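Local coordinates for albumin-1 (Psophocarpus tetragonolobus, PDB 1WBA), which serves as a 2S seed storage protein, an albumin with the fold of the leguminous Kunitz-type protease inhibitors, at residues Val32-Ile46 / Gly101-Gln113. Sequence-based numbering, arbitrary orientation.
Sequences VVATGNENPEDPLSI and GQQLKLAGRYPNQ
An antiparallel beta bridge between Ser45 and Lys105 joins strands 45-48 and 103-106 in this Kunitz-family beta-trefoil, and an ion pair lies beside it. The two residues form a non-hydrogen-bonded pair, flanked by the bonds Leu106 N to Leu44 O (2.9 Å) and Ile46 N to Leu104 O (3.2 Å). Water 3 also links the carbonyls of Leu104 and Ile46.

Beside the bridge, Glu38 makes both its hydrogen bonds to the opposing segment through one oxygen, OE2. This atom accepts a hydrogen bond from Tyr110 OH at 2.6 Å through the anti lone pair, in the plane of the phenol ring and at its edge. Lys105 NZ comes to the same OE2 at 2.8 Å from above the carboxylate plane, forming a salt bridge. The lysine leaves its backbone pointing away, but a bend at chi2 (-74°) folds the otherwise extended chain back, so that NZ also donates to Ser45 OG at 2.9 Å. Glu38 OE1 in turn accepts from Ser45 OG and Thr35 N on one face, which fixes the rotation of the carboxylate. With an alanine in place of Glu38, the Lys105 ammonium would probably lose its counter-charge and the Tyr110 hydroxyl its acceptor, while Thr35 N and Ser45 OG would miss OE1.

Leu44 splits its methyls between two neighbours: CD1 lies 3.7 Å from Tyr110 CE2, and CD2 rests 3.5 Å from Arg109 CG. Nearer the core, Ile46 CB packs on Leu104 CB at 3.8 Å, while Leu106 reaches Val32 with one methyl and Ile46 with the other.

Phe97 of strand 92-97, the sheet partner of 103-106, receives Lys105 in a cation-pi contact and Tyr110 edge-to-face. Leu156 of strand 154-159 touches both Ile46 and Leu104, and Phe82 of strand 78-82 meets Val32, Ile46 and Leu106.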
loop_
_atom_site.group_PDB
_atom_site.type_symbol
_atom_site.label_atom_id
_atom_site.label_comp_id
_atom_site.label_asym_id
_atom_site.label_seq_id
_atom_site.Cartn_x
_atom_site.Cartn_y
_atom_site.Cartn_z
ATOM N N VAL A 32 9.350 -6.387 -0.670
ATOM C CA VAL A 32 10.181 -5.343 -1.248
ATOM C C VAL A 32 11.327 -6.093 -1.933
ATOM O O VAL A 32 12.049 -6.860 -1.295
ATOM C CB VAL A 32 10.733 -4.366 -0.183
ATOM C CG1 VAL A 32 11.512 -3.265 -0.861
ATOM C CG2 VAL A 32 9.602 -3.743 0.613
ATOM N N VAL A 33 11.432 -5.924 -3.248
ATOM C CA VAL A 33 12.454 -6.589 -4.060
ATOM C C VAL A 33 12.984 -5.613 -5.101
ATOM O O VAL A 33 12.468 -4.510 -5.261
ATOM C CB VAL A 33 11.890 -7.834 -4.837
ATOM C CG1 VAL A 33 11.352 -8.877 -3.883
ATOM C CG2 VAL A 33 10.789 -7.429 -5.825
ATOM N N ALA A 34 14.051 -6.004 -5.781
ATOM C CA ALA A 34 14.606 -5.172 -6.832
ATOM C C ALA A 34 13.876 -5.596 -8.099
ATOM O O ALA A 34 13.611 -6.785 -8.297
ATOM C CB ALA A 34 16.071 -5.438 -6.981
ATOM N N THR A 35 13.442 -4.628 -8.893
ATOM C CA THR A 35 12.802 -4.923 -10.166
ATOM C C THR A 35 13.622 -4.168 -11.215
ATOM O O THR A 35 14.387 -3.268 -10.874
ATOM C CB THR A 35 11.315 -4.436 -10.243
ATOM O OG1 THR A 35 11.242 -3.015 -10.056
ATOM C CG2 THR A 35 10.459 -5.148 -9.236
ATOM N N GLY A 36 13.483 -4.541 -12.481
ATOM C CA GLY A 36 14.202 -3.839 -13.523
ATOM C C GLY A 36 15.703 -3.818 -13.332
ATOM O O GLY A 36 16.319 -4.867 -13.186
ATOM N N ASN A 37 16.264 -2.613 -13.266
ATOM C CA ASN A 37 17.709 -2.397 -13.125
ATOM C C ASN A 37 18.172 -2.164 -11.684
ATOM O O ASN A 37 19.340 -1.844 -11.439
ATOM C CB ASN A 37 18.120 -1.211 -14.003
ATOM C CG ASN A 37 17.644 -1.364 -15.433
ATOM O OD1 ASN A 37 18.072 -2.276 -16.137
ATOM N ND2 ASN A 37 16.709 -0.509 -15.855
ATOM N N GLU A 38 17.257 -2.328 -10.734
ATOM C CA GLU A 38 17.582 -2.138 -9.321
ATOM C C GLU A 38 18.542 -3.216 -8.809
ATOM O O GLU A 38 18.585 -4.326 -9.329
ATOM C CB GLU A 38 16.299 -2.113 -8.473
ATOM C CG GLU A 38 15.461 -0.861 -8.690
ATOM C CD GLU A 38 14.108 -0.893 -8.009
ATOM O OE1 GLU A 38 13.722 -1.928 -7.430
ATOM O OE2 GLU A 38 13.410 0.137 -8.061
ATOM N N ASN A 39 19.284 -2.878 -7.765
ATOM C CA ASN A 39 20.246 -3.790 -7.155
ATOM C C ASN A 39 19.504 -4.673 -6.159
ATOM O O ASN A 39 18.794 -4.165 -5.290
ATOM C CB ASN A 39 21.317 -2.958 -6.438
ATOM C CG ASN A 39 22.341 -3.803 -5.688
ATOM O OD1 ASN A 39 22.235 -5.023 -5.577
ATOM N ND2 ASN A 39 23.340 -3.126 -5.137
ATOM N N PRO A 40 19.637 -6.006 -6.286
ATOM C CA PRO A 40 18.958 -6.934 -5.370
ATOM C C PRO A 40 19.364 -6.782 -3.911
ATOM O O PRO A 40 18.635 -7.209 -3.020
ATOM C CB PRO A 40 19.300 -8.316 -5.939
ATOM C CG PRO A 40 20.507 -8.069 -6.825
ATOM C CD PRO A 40 20.222 -6.731 -7.426
ATOM N N GLU A 41 20.529 -6.198 -3.657
ATOM C CA GLU A 41 20.953 -5.970 -2.279
ATOM C C GLU A 41 20.333 -4.682 -1.727
ATOM O O GLU A 41 20.340 -4.454 -0.520
ATOM C CB GLU A 41 22.473 -5.875 -2.190
ATOM C CG GLU A 41 23.163 -7.130 -2.655
ATOM C CD GLU A 41 24.671 -7.087 -2.461
ATOM O OE1 GLU A 41 25.190 -6.093 -1.891
ATOM O OE2 GLU A 41 25.331 -8.068 -2.873
ATOM N N ASP A 42 19.786 -3.853 -2.616
ATOM C CA ASP A 42 19.160 -2.591 -2.230
ATOM C C ASP A 42 17.808 -2.483 -2.962
ATOM O O ASP A 42 17.607 -1.594 -3.798
ATOM C CB ASP A 42 20.089 -1.436 -2.630
ATOM C CG ASP A 42 19.674 -0.095 -2.044
ATOM O OD1 ASP A 42 18.972 -0.049 -1.007
ATOM O OD2 ASP A 42 20.072 0.927 -2.629
ATOM N N PRO A 43 16.861 -3.385 -2.643
ATOM C CA PRO A 43 15.530 -3.411 -3.268
ATOM C C PRO A 43 14.717 -2.148 -2.975
ATOM O O PRO A 43 14.681 -1.663 -1.831
ATOM C CB PRO A 43 14.895 -4.648 -2.645
ATOM C CG PRO A 43 15.461 -4.646 -1.238
ATOM C CD PRO A 43 16.924 -4.307 -1.489
ATOM N N LEU A 44 14.038 -1.646 -4.002
ATOM C CA LEU A 44 13.259 -0.417 -3.858
ATOM C C LEU A 44 11.822 -0.546 -4.313
ATOM O O LEU A 44 11.047 0.395 -4.152
ATOM C CB LEU A 44 13.901 0.715 -4.665
ATOM C CG LEU A 44 15.369 1.010 -4.414
ATOM C CD1 LEU A 44 15.846 1.968 -5.469
ATOM C CD2 LEU A 44 15.568 1.587 -3.020
ATOM N N SER A 45 11.460 -1.705 -4.853
ATOM C CA SER A 45 10.112 -1.924 -5.368
ATOM C C SER A 45 9.149 -2.629 -4.406
ATOM O O SER A 45 9.462 -3.696 -3.878
ATOM C CB SER A 45 10.197 -2.712 -6.677
ATOM O OG SER A 45 11.017 -2.017 -7.585
ATOM N N ILE A 46 7.981 -2.026 -4.191
ATOM C CA ILE A 46 6.962 -2.622 -3.335
ATOM C C ILE A 46 6.112 -3.496 -4.250
ATOM O O ILE A 46 5.528 -3.007 -5.226
ATOM C CB ILE A 46 6.101 -1.541 -2.641
ATOM C CG1 ILE A 46 7.006 -0.660 -1.774
ATOM C CG2 ILE A 46 5.024 -2.199 -1.784
ATOM C CD1 ILE A 46 6.322 0.524 -1.132
ATOM N N GLY A 101 5.385 3.882 -15.687
ATOM C CA GLY A 101 4.224 4.593 -15.186
ATOM C C GLY A 101 4.346 4.721 -13.679
ATOM O O GLY A 101 5.401 4.411 -13.117
ATOM N N GLN A 102 3.267 5.158 -13.028
ATOM C CA GLN A 102 3.251 5.318 -11.571
ATOM C C GLN A 102 3.184 3.968 -10.866
ATOM O O GLN A 102 2.307 3.146 -11.159
ATOM C CB GLN A 102 2.086 6.215 -11.142
ATOM C CG GLN A 102 2.131 7.566 -11.831
ATOM C CD GLN A 102 1.150 8.589 -11.285
ATOM O OE1 GLN A 102 1.166 9.740 -11.704
ATOM N NE2 GLN A 102 0.316 8.189 -10.338
ATOM N N GLN A 103 4.149 3.734 -9.980
ATOM C CA GLN A 103 4.264 2.477 -9.247
ATOM C C GLN A 103 4.746 2.766 -7.856
ATOM O O GLN A 103 5.298 3.843 -7.599
ATOM C CB GLN A 103 5.303 1.574 -9.901
ATOM C CG GLN A 103 5.264 1.575 -11.388
ATOM C CD GLN A 103 6.167 0.532 -11.974
ATOM O OE1 GLN A 103 7.320 0.392 -11.570
ATOM N NE2 GLN A 103 5.640 -0.231 -12.925
ATOM N N LEU A 104 4.596 1.789 -6.969
ATOM C CA LEU A 104 5.031 1.964 -5.585
ATOM C C LEU A 104 6.512 1.647 -5.373
ATOM O O LEU A 104 7.001 0.586 -5.760
ATOM C CB LEU A 104 4.183 1.135 -4.614
ATOM C CG LEU A 104 2.668 1.342 -4.604
ATOM C CD1 LEU A 104 2.104 0.760 -3.325
ATOM C CD2 LEU A 104 2.331 2.794 -4.685
ATOM N N LYS A 105 7.212 2.581 -4.742
ATOM C CA LYS A 105 8.627 2.432 -4.457
ATOM C C LYS A 105 8.876 2.908 -3.036
ATOM O O LYS A 105 8.061 3.646 -2.459
ATOM C CB LYS A 105 9.457 3.325 -5.392
ATOM C CG LYS A 105 9.309 3.062 -6.895
ATOM C CD LYS A 105 10.021 1.779 -7.300
ATOM C CE LYS A 105 10.296 1.759 -8.811
ATOM N NZ LYS A 105 10.858 0.434 -9.210
ATOM N N LEU A 106 9.999 2.492 -2.465
ATOM C CA LEU A 106 10.365 2.968 -1.137
ATOM C C LEU A 106 10.650 4.464 -1.343
ATOM O O LEU A 106 11.254 4.856 -2.348
ATOM C CB LEU A 106 11.620 2.258 -0.623
ATOM C CG LEU A 106 11.462 0.777 -0.266
ATOM C CD1 LEU A 106 12.699 0.327 0.481
ATOM C CD2 LEU A 106 10.222 0.550 0.585
ATOM N N ALA A 107 10.162 5.290 -0.427
ATOM C CA ALA A 107 10.331 6.735 -0.519
ATOM C C ALA A 107 11.754 7.201 -0.271
ATOM O O ALA A 107 12.513 6.539 0.441
ATOM C CB ALA A 107 9.405 7.423 0.469
ATOM N N GLY A 108 12.088 8.345 -0.863
ATOM C CA GLY A 108 13.385 8.967 -0.676
ATOM C C GLY A 108 14.536 8.458 -1.495
ATOM O O GLY A 108 15.673 8.809 -1.216
ATOM N N ARG A 109 14.248 7.652 -2.503
ATOM C CA ARG A 109 15.295 7.087 -3.348
ATOM C C ARG A 109 15.205 7.657 -4.764
ATOM O O ARG A 109 16.210 8.072 -5.329
ATOM C CB ARG A 109 15.194 5.557 -3.382
ATOM C CG ARG A 109 14.852 4.901 -2.044
ATOM C CD ARG A 109 15.943 5.089 -1.005
ATOM N NE ARG A 109 16.121 3.890 -0.183
ATOM C CZ ARG A 109 15.369 3.547 0.866
ATOM N NH1 ARG A 109 14.352 4.310 1.261
ATOM N NH2 ARG A 109 15.638 2.422 1.522
ATOM N N TYR A 110 14.009 7.681 -5.337
ATOM C CA TYR A 110 13.799 8.229 -6.675
ATOM C C TYR A 110 13.375 9.669 -6.560
ATOM O O TYR A 110 12.599 10.023 -5.669
ATOM C CB TYR A 110 12.718 7.456 -7.414
ATOM C CG TYR A 110 13.182 6.087 -7.812
ATOM C CD1 TYR A 110 14.036 5.924 -8.897
ATOM C CD2 TYR A 110 12.773 4.958 -7.111
ATOM C CE1 TYR A 110 14.474 4.685 -9.272
ATOM C CE2 TYR A 110 13.206 3.697 -7.477
ATOM C CZ TYR A 110 14.053 3.574 -8.561
ATOM O OH TYR A 110 14.499 2.343 -8.942
ATOM N N PRO A 111 13.852 10.523 -7.475
ATOM C CA PRO A 111 13.464 11.929 -7.390
ATOM C C PRO A 111 12.041 12.224 -7.875
ATOM O O PRO A 111 11.403 13.158 -7.384
ATOM C CB PRO A 111 14.526 12.619 -8.251
ATOM C CG PRO A 111 14.808 11.590 -9.328
ATOM C CD PRO A 111 14.854 10.303 -8.540
ATOM N N ASN A 112 11.541 11.418 -8.804
ATOM C CA ASN A 112 10.206 11.624 -9.388
ATOM C C ASN A 112 8.993 11.072 -8.616
ATOM O O ASN A 112 8.147 10.368 -9.177
ATOM C CB ASN A 112 10.172 11.180 -10.875
ATOM C CG ASN A 112 10.943 9.865 -11.148
ATOM O OD1 ASN A 112 11.815 9.450 -10.365
ATOM N ND2 ASN A 112 10.642 9.230 -12.281
ATOM N N GLN A 113 8.900 11.427 -7.335
ATOM C CA GLN A 113 7.793 10.988 -6.484
ATOM C C GLN A 113 6.593 11.903 -6.657
ATOM O O GLN A 113 6.739 13.116 -6.844
ATOM C CB GLN A 113 8.208 10.967 -5.015
ATOM C CG GLN A 113 9.089 9.801 -4.648
ATOM C CD GLN A 113 9.600 9.850 -3.217
ATOM O OE1 GLN A 113 10.618 9.253 -2.908
ATOM N NE2 GLN A 113 8.880 10.537 -2.335
HETATM O O HOH W 1 12.015 -0.802 -11.617
HETATM O O HOH W 2 18.500 2.992 -1.338
HETATM O O HOH W 3 6.274 -1.523 -7.482
#